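Long-range contacts in endolysin (Escherichia coli O157 typing phage 15, PDB 7M5I), which probably hydrolyses the beta-1,4 glycosidic bonds of the host's peptidoglycan as a lysozyme, so that the infected cell bursts and new phage particles escape: residues I37-I42 / E58-Y63; K70-V75 / A90-T95. All coordinates share one frame; numbering follows the deposited sequence.

Contact 1 (I37-I42 / E58-Y63)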
loop_
_atom_site.group_PDB
_atom_site.type_symbol
_atom_site.label_atom_id
_atom_site.label_comp_id
_atom_site.label_asym_id
_atom_site.label_seq_id
_atom_site.Cartn_x
_atom_site.Cartn_y
_atom_site.Cartn_z
ATOM N N ILE A 37 -13.507 -6.839 4.243
ATOM C CA ILE A 37 -13.315 -7.501 5.553
ATOM C C ILE A 37 -11.819 -7.476 5.905
ATOM O O ILE A 37 -10.962 -7.292 5.041
ATOM C CB ILE A 37 -13.881 -8.935 5.559
ATOM C CG1 ILE A 37 -14.231 -9.430 6.979
ATOM C CG2 ILE A 37 -12.936 -9.895 4.832
ATOM C CD1 ILE A 37 -15.057 -10.697 7.022
ATOM N N GLY A 38 -11.509 -7.676 7.182
ATOM C CA GLY A 38 -10.120 -7.758 7.626
ATOM C C GLY A 38 -9.417 -6.415 7.451
ATOM O O GLY A 38 -9.996 -5.338 7.756
ATOM N N TYR A 39 -8.192 -6.451 6.934
ATOM C CA TYR A 39 -7.366 -5.264 6.645
ATOM C C TYR A 39 -7.582 -4.812 5.207
ATOM O O TYR A 39 -6.615 -4.848 4.387
ATOM C CB TYR A 39 -5.894 -5.545 6.912
ATOM C CG TYR A 39 -5.585 -6.000 8.325
ATOM C CD1 TYR A 39 -5.512 -5.062 9.375
ATOM C CD2 TYR A 39 -5.277 -7.309 8.617
ATOM C CE1 TYR A 39 -5.143 -5.450 10.651
ATOM C CE2 TYR A 39 -4.978 -7.722 9.908
ATOM C CZ TYR A 39 -4.879 -6.778 10.939
ATOM O OH TYR A 39 -4.567 -7.113 12.234
ATOM N N GLY A 40 -8.825 -4.450 4.879
ATOM C CA GLY A 40 -9.150 -3.896 3.547
ATOM C C GLY A 40 -9.220 -4.954 2.438
ATOM O O GLY A 40 -9.148 -4.626 1.245
ATOM N N THR A 41 -9.421 -6.182 2.807
ATOM C CA THR A 41 -9.512 -7.310 1.881
ATOM C C THR A 41 -10.867 -7.270 1.159
ATOM O O THR A 41 -11.901 -7.193 1.832
ATOM C CB THR A 41 -9.344 -8.641 2.612
ATOM O OG1 THR A 41 -8.032 -8.642 3.169
ATOM C CG2 THR A 41 -9.513 -9.864 1.705
ATOM N N ILE A 42 -10.863 -7.415 -0.175
ATOM C CA ILE A 42 -12.130 -7.549 -0.954
ATOM C C ILE A 42 -12.175 -8.875 -1.739
ATOM O O ILE A 42 -13.235 -9.146 -2.321
ATOM C CB ILE A 42 -12.352 -6.341 -1.884
ATOM C CG1 ILE A 42 -11.332 -6.283 -3.034
ATOM C CG2 ILE A 42 -12.426 -5.070 -1.045
ATOM C CD1 ILE A 42 -11.639 -5.184 -4.057
ATOM N N GLU A 58 -6.411 -13.656 12.944
ATOM C CA GLU A 58 -5.380 -14.512 12.267
ATOM C C GLU A 58 -5.730 -14.654 10.778
ATOM O O GLU A 58 -4.822 -14.500 9.928
ATOM C CB GLU A 58 -5.266 -15.889 12.908
ATOM C CG GLU A 58 -4.636 -15.834 14.281
ATOM C CD GLU A 58 -5.536 -15.462 15.463
ATOM O OE1 GLU A 58 -6.801 -15.338 15.313
ATOM O OE2 GLU A 58 -4.929 -15.309 16.563
ATOM N N GLN A 59 -7.004 -14.917 10.491
ATOM C CA GLN A 59 -7.489 -15.022 9.099
ATOM C C GLN A 59 -7.213 -13.678 8.422
ATOM O O GLN A 59 -6.716 -13.671 7.261
ATOM C CB GLN A 59 -8.967 -15.352 9.046
ATOM C CG GLN A 59 -9.177 -16.815 9.343
ATOM C CD GLN A 59 -10.608 -17.212 9.492
ATOM O OE1 GLN A 59 -11.425 -16.544 10.090
ATOM N NE2 GLN A 59 -10.916 -18.374 8.944
ATOM N N ALA A 60 -7.545 -12.544 9.061
ATOM C CA ALA A 60 -7.332 -11.215 8.462
ATOM C C ALA A 60 -5.869 -11.045 8.070
ATOM O O ALA A 60 -5.581 -10.540 6.990
ATOM C CB ALA A 60 -7.775 -10.110 9.409
ATOM N N GLU A 61 -4.938 -11.442 8.925
ATOM C CA GLU A 61 -3.500 -11.311 8.569
ATOM C C GLU A 61 -3.160 -12.218 7.370
ATOM O O GLU A 61 -2.429 -11.717 6.442
ATOM C CB GLU A 61 -2.602 -11.676 9.762
ATOM C CG GLU A 61 -1.145 -11.406 9.466
ATOM C CD GLU A 61 -0.298 -11.783 10.661
ATOM O OE1 GLU A 61 -0.059 -12.950 10.845
ATOM O OE2 GLU A 61 0.041 -10.908 11.428
ATOM N N GLN A 62 -3.673 -13.446 7.393
ATOM C CA GLN A 62 -3.446 -14.423 6.281
ATOM C C GLN A 62 -3.893 -13.790 4.956
ATOM O O GLN A 62 -3.134 -13.880 3.936
ATOM C CB GLN A 62 -4.100 -15.761 6.632
ATOM C CG GLN A 62 -4.252 -16.744 5.474
ATOM C CD GLN A 62 -5.131 -17.942 5.823
ATOM O OE1 GLN A 62 -5.296 -18.304 7.004
ATOM N NE2 GLN A 62 -5.703 -18.598 4.801
ATOM N N TYR A 63 -5.086 -13.182 4.928
ATOM C CA TYR A 63 -5.649 -12.636 3.682
ATOM C C TYR A 63 -4.819 -11.440 3.241
ATOM O O TYR A 63 -4.641 -11.254 2.026
ATOM C CB TYR A 63 -7.126 -12.278 3.868
ATOM C CG TYR A 63 -7.988 -13.430 4.292
ATOM C CD1 TYR A 63 -7.691 -14.733 3.951
ATOM C CD2 TYR A 63 -9.114 -13.195 5.045
ATOM C CE1 TYR A 63 -8.454 -15.799 4.402
ATOM C CE2 TYR A 63 -9.907 -14.242 5.488
ATOM C CZ TYR A 63 -9.601 -15.531 5.130
ATOM O OH TYR A 63 -10.380 -16.580 5.525
HETATM O O HOH W 1 -7.513 -8.947 5.748
#
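Tyr-39 meets the helix at Ala-60 with the edge of its ring, not a face. The CD2 corner lies 3.6 Å from Ala-60 O, while CE2 sits 3.7 Å from Ala-60 CB; Ala-60 O and Glu-61 N both lie near the ring plane, the evidence for an edge-on approach. Tyr-39 CG is anti to its carbonyl carbon, beside the backbone N (chi1 -57°), which swings the ring to the helix. Next to it, Ala-60 CB points at bare backbone, 3.8 Å from Gly-38 CA. That close approach and a positive phi of 66° both suit glycine at Gly-38. The third pair, Thr-41 and Tyr-63, crosses at about a right angle, Thr-41 OG1 lying 3.8 Å from Tyr-63 CB.

The polar link between the two segments is a water. It accepts from Tyr-39 N at 2.8 Å and donates to Thr-41 OG1 at 2.6 Å and to Ala-60 O at 2.8 Å, tying Tyr-39 and Thr-41 to one helix carbonyl. Thr-41 OG1 is also hydrogen-bonded to Asp-67, one turn beyond Tyr-63 on the same helix. Reciprocal backbone bonds between Ile-37 and Thr-41 close the turn that presents these groups.

This is the seam where the turn after strand 35-38 lies on the first part of helix 57-78. The Tyr-39 ring also touches Lys-18 and Glu-21 of helix 11-21, Glu-21 being a predicted catalytic residue, and Lys-18 forms a salt bridge with Glu-61. Ile-44 of strand 43-44 packs on Ile-37 and Tyr-63.

Contact 2 (K70-V75 / A90-T95)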
loop_
_atom_site.group_PDB
_atom_site.type_symbol
_atom_site.label_atom_id
_atom_site.label_comp_id
_atom_site.label_asym_id
_atom_site.label_seq_id
_atom_site.Cartn_x
_atom_site.Cartn_y
_atom_site.Cartn_z
ATOM N N LYS A 70 1.561 -9.841 -4.757
ATOM C CA LYS A 70 1.809 -9.398 -6.154
ATOM C C LYS A 70 2.395 -7.990 -6.138
ATOM O O LYS A 70 3.054 -7.622 -7.143
ATOM C CB LYS A 70 0.553 -9.524 -7.020
ATOM C CG LYS A 70 -0.584 -8.581 -6.646
ATOM C CD LYS A 70 -1.823 -8.705 -7.568
ATOM C CE LYS A 70 -2.501 -7.356 -7.684
ATOM N NZ LYS A 70 -3.760 -7.376 -8.466
ATOM N N PHE A 71 2.153 -7.195 -5.103
ATOM C CA PHE A 71 2.657 -5.813 -4.952
ATOM C C PHE A 71 4.121 -5.813 -4.530
ATOM O O PHE A 71 4.902 -4.996 -5.096
ATOM C CB PHE A 71 1.773 -4.981 -4.005
ATOM C CG PHE A 71 0.356 -4.846 -4.535
ATOM C CD1 PHE A 71 -0.584 -5.826 -4.266
ATOM C CD2 PHE A 71 -0.020 -3.803 -5.355
ATOM C CE1 PHE A 71 -1.894 -5.707 -4.723
ATOM C CE2 PHE A 71 -1.319 -3.680 -5.808
ATOM C CZ PHE A 71 -2.255 -4.640 -5.497
ATOM N N VAL A 72 4.480 -6.689 -3.619
ATOM C CA VAL A 72 5.897 -6.972 -3.274
ATOM C C VAL A 72 6.644 -7.376 -4.570
ATOM O O VAL A 72 7.754 -6.801 -4.855
ATOM C CB VAL A 72 5.970 -8.070 -2.196
ATOM C CG1 VAL A 72 7.392 -8.523 -1.957
ATOM C CG2 VAL A 72 5.316 -7.602 -0.886
ATOM N N ALA A 73 6.077 -8.293 -5.351
ATOM C CA ALA A 73 6.719 -8.789 -6.590
ATOM C C ALA A 73 6.941 -7.594 -7.526
ATOM O O ALA A 73 8.039 -7.453 -8.096
ATOM C CB ALA A 73 5.916 -9.898 -7.246
ATOM N N ALA A 74 5.920 -6.774 -7.714
ATOM C CA ALA A 74 5.968 -5.656 -8.673
ATOM C C ALA A 74 7.018 -4.633 -8.221
ATOM O O ALA A 74 7.703 -4.030 -9.094
ATOM C CB ALA A 74 4.598 -5.011 -8.818
ATOM N N VAL A 75 7.093 -4.336 -6.937
ATOM C CA VAL A 75 8.090 -3.326 -6.479
ATOM C C VAL A 75 9.509 -3.902 -6.713
ATOM O O VAL A 75 10.385 -3.156 -7.194
ATOM C CB VAL A 75 7.816 -2.867 -5.040
ATOM C CG1 VAL A 75 8.921 -1.963 -4.518
ATOM C CG2 VAL A 75 6.483 -2.141 -4.981
ATOM N N ALA A 90 7.967 1.240 2.373
ATOM C CA ALA A 90 7.203 2.427 1.966
ATOM C C ALA A 90 6.701 2.287 0.536
ATOM O O ALA A 90 5.514 2.596 0.246
ATOM C CB ALA A 90 7.992 3.682 2.146
ATOM N N LEU A 91 7.560 1.866 -0.390
ATOM C CA LEU A 91 7.162 1.719 -1.812
ATOM C C LEU A 91 6.088 0.633 -1.934
ATOM O O LEU A 91 5.140 0.861 -2.672
ATOM C CB LEU A 91 8.395 1.348 -2.645
ATOM C CG LEU A 91 9.446 2.460 -2.725
ATOM C CD1 LEU A 91 10.718 1.891 -3.356
ATOM C CD2 LEU A 91 8.970 3.662 -3.515
ATOM N N VAL A 92 6.175 -0.434 -1.162
ATOM C CA VAL A 92 5.127 -1.510 -1.229
ATOM C C VAL A 92 3.822 -0.967 -0.651
ATOM O O VAL A 92 2.797 -1.085 -1.320
ATOM C CB VAL A 92 5.569 -2.793 -0.507
ATOM C CG1 VAL A 92 4.422 -3.802 -0.373
ATOM C CG2 VAL A 92 6.711 -3.450 -1.274
ATOM N N SER A 93 3.874 -0.311 0.518
ATOM C CA SER A 93 2.651 0.328 1.107
ATOM C C SER A 93 1.959 1.240 0.073
ATOM O O SER A 93 0.721 1.136 -0.137
ATOM C CB SER A 93 2.960 1.039 2.362
ATOM O OG SER A 93 1.770 1.588 2.918
ATOM N N GLU A 94 2.675 2.130 -0.572
ATOM C CA GLU A 94 2.076 3.093 -1.514
ATOM C C GLU A 94 1.555 2.353 -2.752
ATOM O O GLU A 94 0.397 2.680 -3.218
ATOM C CB GLU A 94 3.039 4.209 -1.892
ATOM C CG GLU A 94 2.416 5.194 -2.857
ATOM C CD GLU A 94 2.889 6.615 -2.833
ATOM O OE1 GLU A 94 2.406 7.440 -3.662
ATOM O OE2 GLU A 94 3.688 6.942 -1.948
ATOM N N THR A 95 2.328 1.393 -3.273
ATOM C CA THR A 95 1.912 0.650 -4.483
ATOM C C THR A 95 0.635 -0.156 -4.171
ATOM O O THR A 95 -0.226 -0.257 -5.054
ATOM C CB THR A 95 3.039 -0.280 -4.974
ATOM O OG1 THR A 95 4.186 0.528 -5.190
ATOM C CG2 THR A 95 2.677 -0.999 -6.247
#
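Val-75 is wedged against three residues of helix 85-98. Its CG2 comes 3.5 Å from Thr-95 OG1, the two side chains alongside but running opposite ways, and its CG1 lies 3.8 Å from Leu-91 CB, at about a right angle. CG2 also reaches Val-92 CG2 at 3.9 Å. With CG1 anti to the backbone N (chi1 173°), Val-75 spreads its methyls between these partners. One turn back, Val-72 CG2 touches Val-92 CG1 at 3.9 Å. Phe-71 CD2 lies 3.6 Å from Thr-95 O, which stands oblique to the ring, and 4.0 Å from Thr-95 CG2, in the ring plane at its edge.

Behind this apolar shell, Thr-95 OG1 donates to Leu-91 O at 2.7 Å from 36° out of the carbonyl plane. That bond satisfies the buried hydroxyl within its own helix and sets its rotation; Thr-95 N reaches the oxygen from the opposite face.

The contact packs the later part of long helix 57-78 onto helix 85-98 in the mainly helical lobe, the segments crossing at 122° with axes 9.2 Å apart at closest. Ile-100 of helix 100-104 covers Phe-71 and Ala-74, Met-103 touches Thr-95, and helix 140-155 packs on Ala-90 and Glu-94.

How the contacts relate
Both contacts draw on helix 57-78: contact 1 uses its first turns and contact 2 a later portion. Their centres lie about 17 Å apart and their nearest atoms about 9 Å, so they do not touch. Both segments of contact 1 precede those of contact 2 in the chain. The shared helix thus joins the part holding the strands between residues 27 and 48, at contact 1, to the mainly helical part, at contact 2, consistent with the long inter-lobe helix of T4-type phage lysozymes. The predicted catalytic Glu-21 has its side chain about 4 Å from that of Tyr-39 and about 9 Å from that of Phe-71, which places contact 1 nearer the probable active site.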